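Local coordinates for adenosine deaminase (Burkholderia ambifaria, PDB 4GXW), which binds a zinc ion and probably deaminates adenine or a related purine by hydrolysis, at residues V264-S269 with H284-M289. Residues are numbered along the deposited sequence; the frame is centred on the assembly and turned at random. Where two conformers were deposited one is given.
Sequences VVPTNS and HPMRKM
Met286, in one of its two conformers, lays its thioether across the side chain of Val264, at the C-terminal end of strand 261-264 in this TIM-barrel amidohydrolase, and the pair illustrates how a barrel's strand-to-helix loop is packed against the segment before the next strand. The two side chains run obliquely to one another, SD of Met286 resting 3.6 Å from Val264 CG2. Met286 CG stands anti to its own backbone N (chi1 178°), and the chain bends only at the last torsion (chi3 68°), which carries CE to Pro266, where it lies 4.0 Å from CA and close to CB. Met289 meets the other branch of the valine, its SD 4.2 Å from Val264 CG1. Ile296 of the neighbouring strand 295-298 touches Val264, Met286 and Met289, while Met317 of helix 310-319 packs on Met286 and Pro266. Val265 turns its side chain the other way, to the zinc ligands His35 and Asp301.

The polar half of the contact is bridged by a single water. It donates to Pro266 O and Asn268 O, joining two carbonyls of the type I turn 265-268, and accepts a weak bond from His284 NE2 in the plane of the imidazole. On the ring's other nitrogen, ND1 accepts a hydrogen bond from the backbone N-H of Met286 (N to ND1 3.2 Å), the donor tilted 17° from the ring plane.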
ATOM      1  N   VAL A 264      -1.799  -2.277  -6.648  1.00  7.69           N
ATOM      2  CA  VAL A 264      -0.732  -3.199  -7.047  1.00  7.82           C
ATOM      3  C   VAL A 264       0.612  -2.708  -6.537  1.00  8.41           C
ATOM      4  O   VAL A 264       0.797  -1.511  -6.272  1.00  8.44           O
ATOM      5  CB  VAL A 264      -0.704  -3.431  -8.585  1.00  9.00           C
ATOM      6  CG1 VAL A 264      -2.044  -4.017  -9.077  1.00  9.23           C
ATOM      7  CG2 VAL A 264      -0.353  -2.134  -9.321  1.00  9.07           C
ATOM      8  N   VAL A 265       1.542  -3.643  -6.390  1.00  8.28           N
ATOM      9  CA  VAL A 265       2.816  -3.370  -5.746  1.00  8.61           C
ATOM     10  C   VAL A 265       3.918  -3.973  -6.612  1.00  9.76           C
ATOM     11  O   VAL A 265       4.128  -5.190  -6.606  1.00  9.63           O
ATOM     12  CB  VAL A 265       2.844  -3.989  -4.323  1.00  8.42           C
ATOM     13  CG1 VAL A 265       4.181  -3.729  -3.645  1.00  9.33           C
ATOM     14  CG2 VAL A 265       1.676  -3.456  -3.481  1.00 10.12           C
ATOM     15  N   PRO A 266       4.617  -3.132  -7.391  1.00  9.98           N
ATOM     16  CA  PRO A 266       5.670  -3.679  -8.255  1.00 11.02           C
ATOM     17  C   PRO A 266       6.736  -4.447  -7.480  1.00 11.02           C
ATOM     18  O   PRO A 266       7.256  -5.447  -7.982  1.00 11.55           O
ATOM     19  CB  PRO A 266       6.235  -2.441  -8.975  1.00 11.71           C
ATOM     20  CG  PRO A 266       5.591  -1.242  -8.336  1.00 12.32           C
ATOM     21  CD  PRO A 266       4.342  -1.713  -7.662  1.00  9.17           C
ATOM     22  N   THR A 267       7.033  -4.025  -6.257  1.00  9.51           N
ATOM     23  CA  THR A 267       8.024  -4.714  -5.436  1.00 10.96           C
ATOM     24  C   THR A 267       7.472  -5.900  -4.634  1.00  9.48           C
ATOM     25  O   THR A 267       8.118  -6.327  -3.676  1.00 11.51           O
ATOM     26  CB  THR A 267       8.704  -3.734  -4.466  1.00 11.06           C
ATOM     27  OG1 THR A 267       7.706  -3.069  -3.678  1.00 11.95           O
ATOM     28  CG2 THR A 267       9.499  -2.696  -5.248  1.00 12.62           C
ATOM     29  N   ASN A 268       6.306  -6.432  -5.010  1.00 10.37           N
ATOM     30  CA  ASN A 268       5.734  -7.580  -4.304  1.00  9.95           C
ATOM     31  C   ASN A 268       6.776  -8.676  -4.073  1.00 10.97           C
ATOM     32  O   ASN A 268       7.397  -9.155  -5.020  1.00 10.49           O
ATOM     33  CB  ASN A 268       4.555  -8.136  -5.091  1.00 10.64           C
ATOM     34  CG  ASN A 268       3.929  -9.352  -4.429  1.00  8.69           C
ATOM     35  OD1 ASN A 268       4.106 -10.481  -4.890  1.00 11.96           O
ATOM     36  ND2 ASN A 268       3.189  -9.125  -3.343  1.00 10.36           N
ATOM     37  N   SER A 269       6.984  -9.054  -2.813  1.00 11.17           N
ATOM     38  CA  SER A 269       8.072  -9.967  -2.480  1.00 10.65           C
ATOM     39  C   SER A 269       7.875 -11.355  -3.073  1.00 11.24           C
ATOM     40  O   SER A 269       8.844 -11.989  -3.504  1.00 12.03           O
ATOM     41  CB  SER A 269       8.246 -10.088  -0.965  1.00 14.43           C
ATOM     42  OG  SER A 269       8.537  -8.837  -0.374  1.00 16.84           O
ATOM     43  N   HIS A 284       5.270 -11.175 -14.386  1.00 16.36           N
ATOM     44  CA  HIS A 284       4.460 -10.638 -13.305  1.00 13.27           C
ATOM     45  C   HIS A 284       3.034 -10.400 -13.801  1.00 16.45           C
ATOM     46  O   HIS A 284       2.831  -9.677 -14.769  1.00 15.61           O
ATOM     47  CB  HIS A 284       5.056  -9.319 -12.838  1.00 15.84           C
ATOM     48  CG  HIS A 284       4.659  -8.927 -11.454  1.00 15.45           C
ATOM     49  ND1 HIS A 284       3.345  -8.854 -11.042  1.00 13.57           N
ATOM     50  CD2 HIS A 284       5.409  -8.568 -10.386  1.00 16.89           C
ATOM     51  CE1 HIS A 284       3.305  -8.470  -9.780  1.00 16.32           C
ATOM     52  NE2 HIS A 284       4.544  -8.292  -9.358  1.00 18.77           N
ATOM     53  N   PRO A 285       2.036 -10.999 -13.134  1.00 12.68           N
ATOM     54  CA  PRO A 285       0.654 -10.824 -13.601  1.00 12.80           C
ATOM     55  C   PRO A 285       0.195  -9.372 -13.655  1.00 12.74           C
ATOM     56  O   PRO A 285      -0.679  -9.043 -14.461  1.00 12.34           O
ATOM     57  CB  PRO A 285      -0.172 -11.593 -12.568  1.00 15.64           C
ATOM     58  CG  PRO A 285       0.756 -12.624 -12.041  1.00 19.25           C
ATOM     59  CD  PRO A 285       2.131 -11.988 -12.043  1.00 13.22           C
ATOM     60  N   MET A 286       0.759  -8.511 -12.808  0.67 10.59           N
ATOM     61  CA  MET A 286       0.434  -7.087 -12.829  0.67 12.75           C
ATOM     62  C   MET A 286       0.574  -6.501 -14.234  0.67 11.17           C
ATOM     63  O   MET A 286      -0.225  -5.656 -14.646  0.67 11.42           O
ATOM     64  CB  MET A 286       1.323  -6.318 -11.842  0.67 12.71           C
ATOM     65  CG  MET A 286       1.115  -4.807 -11.818  0.67 14.64           C
ATOM     66  SD  MET A 286       2.338  -3.948 -10.796  0.67  8.54           S
ATOM     67  CE  MET A 286       3.822  -4.211 -11.757  0.67 13.92           C
ATOM     68  N   ARG A 287       1.575  -6.968 -14.974  1.00 11.53           N
ATOM     69  CA  ARG A 287       1.852  -6.444 -16.309  1.00 12.61           C
ATOM     70  C   ARG A 287       0.655  -6.608 -17.256  1.00 12.19           C
ATOM     71  O   ARG A 287       0.450  -5.783 -18.155  1.00 13.28           O
ATOM     72  CB  ARG A 287       3.095  -7.134 -16.890  1.00 12.59           C
ATOM     73  CG  ARG A 287       3.638  -6.532 -18.172  1.00 14.31           C
ATOM     74  CD  ARG A 287       4.707  -7.435 -18.788  1.00 18.90           C
ATOM     75  NE  ARG A 287       5.383  -6.771 -19.896  1.00 23.44           N
ATOM     76  CZ  ARG A 287       6.536  -6.127 -19.769  1.00 22.26           C
ATOM     77  NH1 ARG A 287       7.092  -5.535 -20.819  1.00 24.75           N
ATOM     78  NH2 ARG A 287       7.136  -6.085 -18.585  1.00 22.85           N
ATOM     79  N   LYS A 288      -0.129  -7.660 -17.035  1.00 12.20           N
ATOM     80  CA  LYS A 288      -1.241  -8.011 -17.918  1.00 14.00           C
ATOM     81  C   LYS A 288      -2.572  -7.411 -17.479  1.00 14.56           C
ATOM     82  O   LYS A 288      -3.543  -7.463 -18.224  1.00 13.46           O
ATOM     83  CB  LYS A 288      -1.425  -9.532 -17.971  1.00 17.04           C
ATOM     84  CG  LYS A 288      -0.203 -10.355 -18.332  1.00 26.40           C
ATOM     85  CD  LYS A 288      -0.479 -11.832 -18.044  1.00 33.63           C
ATOM     86  CE  LYS A 288       0.619 -12.752 -18.561  1.00 36.10           C
ATOM     87  NZ  LYS A 288       1.791 -12.807 -17.639  1.00 31.88           N
ATOM     88  N   MET A 289      -2.641  -6.881 -16.264  1.00 11.45           N
ATOM     89  CA  MET A 289      -3.944  -6.487 -15.723  1.00 10.66           C
ATOM     90  C   MET A 289      -4.681  -5.371 -16.506  1.00 11.43           C
ATOM     91  O   MET A 289      -5.872  -5.510 -16.801  1.00 10.92           O
ATOM     92  CB  MET A 289      -3.865  -6.208 -14.211  1.00 11.14           C
ATOM     93  CG  MET A 289      -3.626  -7.480 -13.384  1.00  9.79           C
ATOM     94  SD  MET A 289      -3.177  -7.179 -11.669  1.00 10.77           S
ATOM     95  CE  MET A 289      -4.772  -6.890 -10.907  1.00 11.52           C
TER
HETATM   96  O   HOH W   1       7.088  -8.235  -7.624  1.00 10.47           O